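Local coordinates for protein N-acetyl-beta-D glucosaminidase (Rhizomucor miehei CAU432, PDB 4ZM6) that probably hydrolyses terminal beta-N-acetylglucosamine residues through its family 3 glycosidase region and, binding acetyl-CoA in a GCN5-related region, probably also acetylates glucosamine, at residues V763-S775 with I815-V828. Sequence-based numbering, arbitrary orientation.
Sequences VIASLILNTTHVS and IVAHANWLLKQRGV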
loop_
_atom_site.group_PDB
_atom_site.type_symbol
_atom_site.label_atom_id
_atom_site.label_comp_id
_atom_site.label_asym_id
_atom_site.label_seq_id
_atom_site.Cartn_x
_atom_site.Cartn_y
_atom_site.Cartn_z
ATOM N N VAL A 763 -41.279 25.332 -15.179
ATOM C CA VAL A 763 -40.178 26.003 -14.489
ATOM C C VAL A 763 -39.346 26.789 -15.501
ATOM O O VAL A 763 -38.904 26.243 -16.513
ATOM C CB VAL A 763 -39.275 24.994 -13.751
ATOM C CG1 VAL A 763 -38.078 25.702 -13.121
ATOM C CG2 VAL A 763 -40.072 24.238 -12.694
ATOM N N ILE A 764 -39.146 28.071 -15.225
ATOM C CA ILE A 764 -38.411 28.963 -16.131
ATOM C C ILE A 764 -37.153 29.571 -15.506
ATOM O O ILE A 764 -36.365 30.209 -16.196
ATOM C CB ILE A 764 -39.318 30.098 -16.671
ATOM C CG1 ILE A 764 -39.842 30.985 -15.535
ATOM C CG2 ILE A 764 -40.467 29.511 -17.485
ATOM C CD1 ILE A 764 -40.912 31.966 -15.967
ATOM N N ALA A 765 -36.968 29.375 -14.206
ATOM C CA ALA A 765 -35.788 29.857 -13.512
ATOM C C ALA A 765 -35.696 29.123 -12.185
ATOM O O ALA A 765 -36.648 28.443 -11.784
ATOM C CB ALA A 765 -35.868 31.360 -13.287
ATOM N N SER A 766 -34.559 29.249 -11.506
ATOM C CA SER A 766 -34.396 28.629 -10.198
ATOM C C SER A 766 -33.198 29.189 -9.459
ATOM O O SER A 766 -32.311 29.767 -10.074
ATOM C CB SER A 766 -34.235 27.111 -10.338
ATOM O OG SER A 766 -32.871 26.751 -10.427
ATOM N N LEU A 767 -33.184 29.012 -8.140
ATOM C CA LEU A 767 -31.990 29.274 -7.332
ATOM C C LEU A 767 -32.040 28.512 -6.021
ATOM O O LEU A 767 -33.075 27.962 -5.659
ATOM C CB LEU A 767 -31.802 30.773 -7.075
ATOM C CG LEU A 767 -32.845 31.499 -6.221
ATOM C CD1 LEU A 767 -32.699 31.181 -4.740
ATOM C CD2 LEU A 767 -32.737 33.001 -6.437
ATOM N N ILE A 768 -30.909 28.503 -5.317
ATOM C CA ILE A 768 -30.748 27.762 -4.069
ATOM C C ILE A 768 -30.534 28.721 -2.916
ATOM O O ILE A 768 -29.497 29.376 -2.839
ATOM C CB ILE A 768 -29.534 26.807 -4.128
ATOM C CG1 ILE A 768 -29.778 25.693 -5.147
ATOM C CG2 ILE A 768 -29.262 26.192 -2.757
ATOM C CD1 ILE A 768 -28.524 24.927 -5.509
ATOM N N LEU A 769 -31.512 28.785 -2.016
ATOM C CA LEU A 769 -31.380 29.549 -0.782
ATOM C C LEU A 769 -30.568 28.776 0.241
ATOM O O LEU A 769 -30.355 27.566 0.115
ATOM C CB LEU A 769 -32.749 29.847 -0.164
ATOM C CG LEU A 769 -33.668 30.847 -0.856
ATOM C CD1 LEU A 769 -35.031 30.843 -0.180
ATOM C CD2 LEU A 769 -33.060 32.238 -0.828
ATOM N N ASN A 770 -30.118 29.504 1.255
ATOM C CA ASN A 770 -29.587 28.907 2.465
ATOM C C ASN A 770 -29.785 29.889 3.609
ATOM O O ASN A 770 -29.773 31.104 3.393
ATOM C CB ASN A 770 -28.106 28.553 2.293
ATOM C CG ASN A 770 -27.196 29.761 2.409
ATOM O OD1 ASN A 770 -26.790 30.335 1.403
ATOM N ND2 ASN A 770 -26.880 30.157 3.639
ATOM N N THR A 771 -29.976 29.366 4.816
ATOM C CA THR A 771 -30.132 30.209 5.992
ATOM C C THR A 771 -29.617 29.485 7.227
ATOM O O THR A 771 -29.989 28.340 7.485
ATOM C CB THR A 771 -31.604 30.594 6.228
ATOM O OG1 THR A 771 -32.130 31.258 5.071
ATOM C CG2 THR A 771 -31.736 31.512 7.435
ATOM N N THR A 772 -28.773 30.169 7.989
ATOM C CA THR A 772 -28.244 29.635 9.228
ATOM C C THR A 772 -29.363 29.197 10.181
ATOM O O THR A 772 -30.294 29.952 10.443
ATOM C CB THR A 772 -27.369 30.690 9.922
ATOM O OG1 THR A 772 -26.407 31.195 8.989
ATOM C CG2 THR A 772 -26.657 30.107 11.145
ATOM N N HIS A 773 -29.254 27.965 10.673
ATOM C CA HIS A 773 -30.240 27.316 11.566
ATOM C C HIS A 773 -31.565 26.894 10.921
ATOM O O HIS A 773 -32.463 26.430 11.619
ATOM C CB HIS A 773 -30.510 28.163 12.810
ATOM C CG HIS A 773 -29.277 28.491 13.588
ATOM N ND1 HIS A 773 -28.297 27.558 13.852
ATOM C CD2 HIS A 773 -28.870 29.644 14.169
ATOM C CE1 HIS A 773 -27.332 28.126 14.553
ATOM N NE2 HIS A 773 -27.657 29.391 14.759
ATOM N N VAL A 774 -31.684 27.032 9.604
ATOM C CA VAL A 774 -32.886 26.609 8.896
ATOM C C VAL A 774 -32.536 25.477 7.937
ATOM O O VAL A 774 -33.164 24.418 7.955
ATOM C CB VAL A 774 -33.520 27.789 8.140
ATOM C CG1 VAL A 774 -34.646 27.320 7.223
ATOM C CG2 VAL A 774 -34.023 28.830 9.131
ATOM N N SER A 775 -31.530 25.711 7.101
ATOM C CA SER A 775 -30.984 24.679 6.228
ATOM C C SER A 775 -30.344 23.541 7.032
ATOM O O SER A 775 -29.949 23.728 8.178
ATOM C CB SER A 775 -29.960 25.307 5.276
ATOM O OG SER A 775 -30.500 26.454 4.634
ATOM N N ILE A 815 -36.198 36.927 -9.384
ATOM C CA ILE A 815 -36.006 35.772 -8.508
ATOM C C ILE A 815 -34.943 36.016 -7.438
ATOM O O ILE A 815 -35.067 35.517 -6.320
ATOM C CB ILE A 815 -35.675 34.495 -9.305
ATOM C CG1 ILE A 815 -35.839 33.263 -8.418
ATOM C CG2 ILE A 815 -34.273 34.560 -9.892
ATOM C CD1 ILE A 815 -35.798 31.962 -9.186
ATOM N N VAL A 816 -33.914 36.787 -7.766
ATOM C CA VAL A 816 -32.916 37.166 -6.767
ATOM C C VAL A 816 -33.542 38.113 -5.750
ATOM O O VAL A 816 -33.331 37.967 -4.551
ATOM C CB VAL A 816 -31.661 37.805 -7.415
ATOM C CG1 VAL A 816 -30.797 38.513 -6.385
ATOM C CG2 VAL A 816 -30.843 36.739 -8.121
ATOM N N ALA A 817 -34.314 39.081 -6.232
ATOM C CA ALA A 817 -34.964 40.052 -5.351
ATOM C C ALA A 817 -35.951 39.343 -4.432
ATOM O O ALA A 817 -36.077 39.679 -3.251
ATOM C CB ALA A 817 -35.662 41.134 -6.165
ATOM N N HIS A 818 -36.635 38.348 -4.982
ATOM C CA HIS A 818 -37.532 37.516 -4.200
ATOM C C HIS A 818 -36.759 36.736 -3.142
ATOM O O HIS A 818 -37.179 36.667 -1.990
ATOM C CB HIS A 818 -38.285 36.552 -5.106
ATOM C CG HIS A 818 -39.442 35.889 -4.435
ATOM N ND1 HIS A 818 -39.406 34.579 -4.007
ATOM C CD2 HIS A 818 -40.666 36.363 -4.100
ATOM C CE1 HIS A 818 -40.562 34.270 -3.449
ATOM N NE2 HIS A 818 -41.343 35.335 -3.491
ATOM N N ALA A 819 -35.624 36.162 -3.538
ATOM C CA ALA A 819 -34.742 35.457 -2.608
ATOM C C ALA A 819 -34.324 36.342 -1.435
ATOM O O ALA A 819 -34.247 35.876 -0.299
ATOM C CB ALA A 819 -33.513 34.930 -3.334
ATOM N N ASN A 820 -34.057 37.616 -1.711
ATOM C CA ASN A 820 -33.766 38.573 -0.645
ATOM C C ASN A 820 -34.953 38.774 0.296
ATOM O O ASN A 820 -34.770 38.873 1.514
ATOM C CB ASN A 820 -33.316 39.920 -1.223
ATOM C CG ASN A 820 -31.834 39.957 -1.536
ATOM O OD1 ASN A 820 -31.183 38.921 -1.646
ATOM N ND2 ASN A 820 -31.291 41.159 -1.671
ATOM N N TRP A 821 -36.159 38.836 -0.270
ATOM C CA TRP A 821 -37.383 38.997 0.519
ATOM C C TRP A 821 -37.547 37.813 1.460
ATOM O O TRP A 821 -37.697 37.988 2.672
ATOM C CB TRP A 821 -38.606 39.127 -0.400
ATOM C CG TRP A 821 -39.933 39.211 0.321
ATOM C CD1 TRP A 821 -40.981 38.334 0.221
ATOM C CD2 TRP A 821 -40.350 40.227 1.248
ATOM N NE1 TRP A 821 -42.018 38.740 1.024
ATOM C CE2 TRP A 821 -41.659 39.898 1.667
ATOM C CE3 TRP A 821 -39.741 41.383 1.766
ATOM C CZ2 TRP A 821 -42.376 40.684 2.583
ATOM C CZ3 TRP A 821 -40.456 42.171 2.677
ATOM C CH2 TRP A 821 -41.759 41.812 3.075
ATOM N N LEU A 822 -37.493 36.613 0.884
ATOM C CA LEU A 822 -37.565 35.360 1.638
ATOM C C LEU A 822 -36.535 35.276 2.758
ATOM O O LEU A 822 -36.839 34.794 3.846
ATOM C CB LEU A 822 -37.366 34.166 0.708
ATOM C CG LEU A 822 -38.494 33.843 -0.263
ATOM C CD1 LEU A 822 -38.110 32.633 -1.100
ATOM C CD2 LEU A 822 -39.789 33.582 0.487
ATOM N N LEU A 823 -35.315 35.723 2.488
ATOM C CA LEU A 823 -34.286 35.752 3.520
ATOM C C LEU A 823 -34.657 36.750 4.610
ATOM O O LEU A 823 -34.544 36.435 5.794
ATOM C CB LEU A 823 -32.910 36.078 2.925
ATOM C CG LEU A 823 -32.317 34.976 2.037
ATOM C CD1 LEU A 823 -31.242 35.544 1.119
ATOM C CD2 LEU A 823 -31.783 33.822 2.872
ATOM N N LYS A 824 -35.119 37.939 4.215
ATOM C CA LYS A 824 -35.583 38.942 5.189
ATOM C C LYS A 824 -36.714 38.384 6.058
ATOM O O LYS A 824 -36.735 38.614 7.266
ATOM C CB LYS A 824 -36.034 40.237 4.502
ATOM N N GLN A 825 -37.634 37.635 5.448
ATOM C CA GLN A 825 -38.729 36.996 6.194
ATOM C C GLN A 825 -38.175 36.085 7.286
ATOM O O GLN A 825 -38.661 36.099 8.420
ATOM C CB GLN A 825 -39.633 36.175 5.269
ATOM C CG GLN A 825 -40.396 36.968 4.216
ATOM C CD GLN A 825 -41.567 37.743 4.785
ATOM O OE1 GLN A 825 -42.714 37.306 4.685
ATOM N NE2 GLN A 825 -41.286 38.901 5.384
ATOM N N ARG A 826 -37.141 35.316 6.939
ATOM C CA ARG A 826 -36.489 34.395 7.879
ATOM C C ARG A 826 -35.631 35.082 8.950
ATOM O O ARG A 826 -34.993 34.405 9.756
ATOM C CB ARG A 826 -35.618 33.390 7.118
ATOM C CG ARG A 826 -36.380 32.454 6.197
ATOM C CD ARG A 826 -35.405 31.688 5.320
ATOM N NE ARG A 826 -36.043 30.639 4.525
ATOM C CZ ARG A 826 -35.385 29.670 3.891
ATOM N NH1 ARG A 826 -34.053 29.590 3.949
ATOM N NH2 ARG A 826 -36.060 28.764 3.196
ATOM N N GLY A 827 -35.600 36.411 8.951
ATOM C CA GLY A 827 -34.868 37.166 9.961
ATOM C C GLY A 827 -33.425 37.457 9.596
ATOM O O GLY A 827 -32.687 38.009 10.407
ATOM N N VAL A 828 -33.030 37.111 8.374
ATOM C CA VAL A 828 -31.651 37.269 7.938
ATOM C C VAL A 828 -31.324 38.744 7.777
ATOM O O VAL A 828 -32.007 39.455 7.045
ATOM C CB VAL A 828 -31.399 36.561 6.594
ATOM C CG1 VAL A 828 -30.004 36.882 6.067
ATOM C CG2 VAL A 828 -31.587 35.057 6.739
#
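A765 meets I815 at the start of a strand-on-helix packing within the C-terminal GNAT-like domain, where helix 811-825 lies against one side of the mixed sheet. The segment axes run broadly the same way, 35° apart and 9.4 Å at closest approach. A765 follows I764 in a classic beta bulge, both residues facing A754 of the neighbouring strand, and its CB lies 4.1 Å from I815 CD1. That same methyl reaches past A765 to the backbone of S766, with I815 extended through both torsions, CG1 anti to the backbone N (chi1 -165°). L767 and I815 run past one another head to tail, with L767 CD2 3.7 Å from I815 CG1. A819, a small residue facing the strand, receives two leucines on its CB: CD2 of L767 and CD2 of L769. The other branch of L769 turns to the helix's later turns, CD1 lying 3.7 Å from L822 CD1, the two leucine side chains roughly perpendicular. R826, in the Schellman motif that ends the helix, with G827 at positive phi, extends from CG to NE towards T771. R826 NH1 donates to T771 OG1 at 2.8 Å, with an N-H...O angle of 160° and the oxygen in the guanidinium plane; NH1 also forms a salt bridge with OD1 of D750. L769 CD1 lies over one face of this guanidinium and V774 CG1 over the opposite face, both displaced toward its rim, the V774 methyl 4.0 Å above the plane.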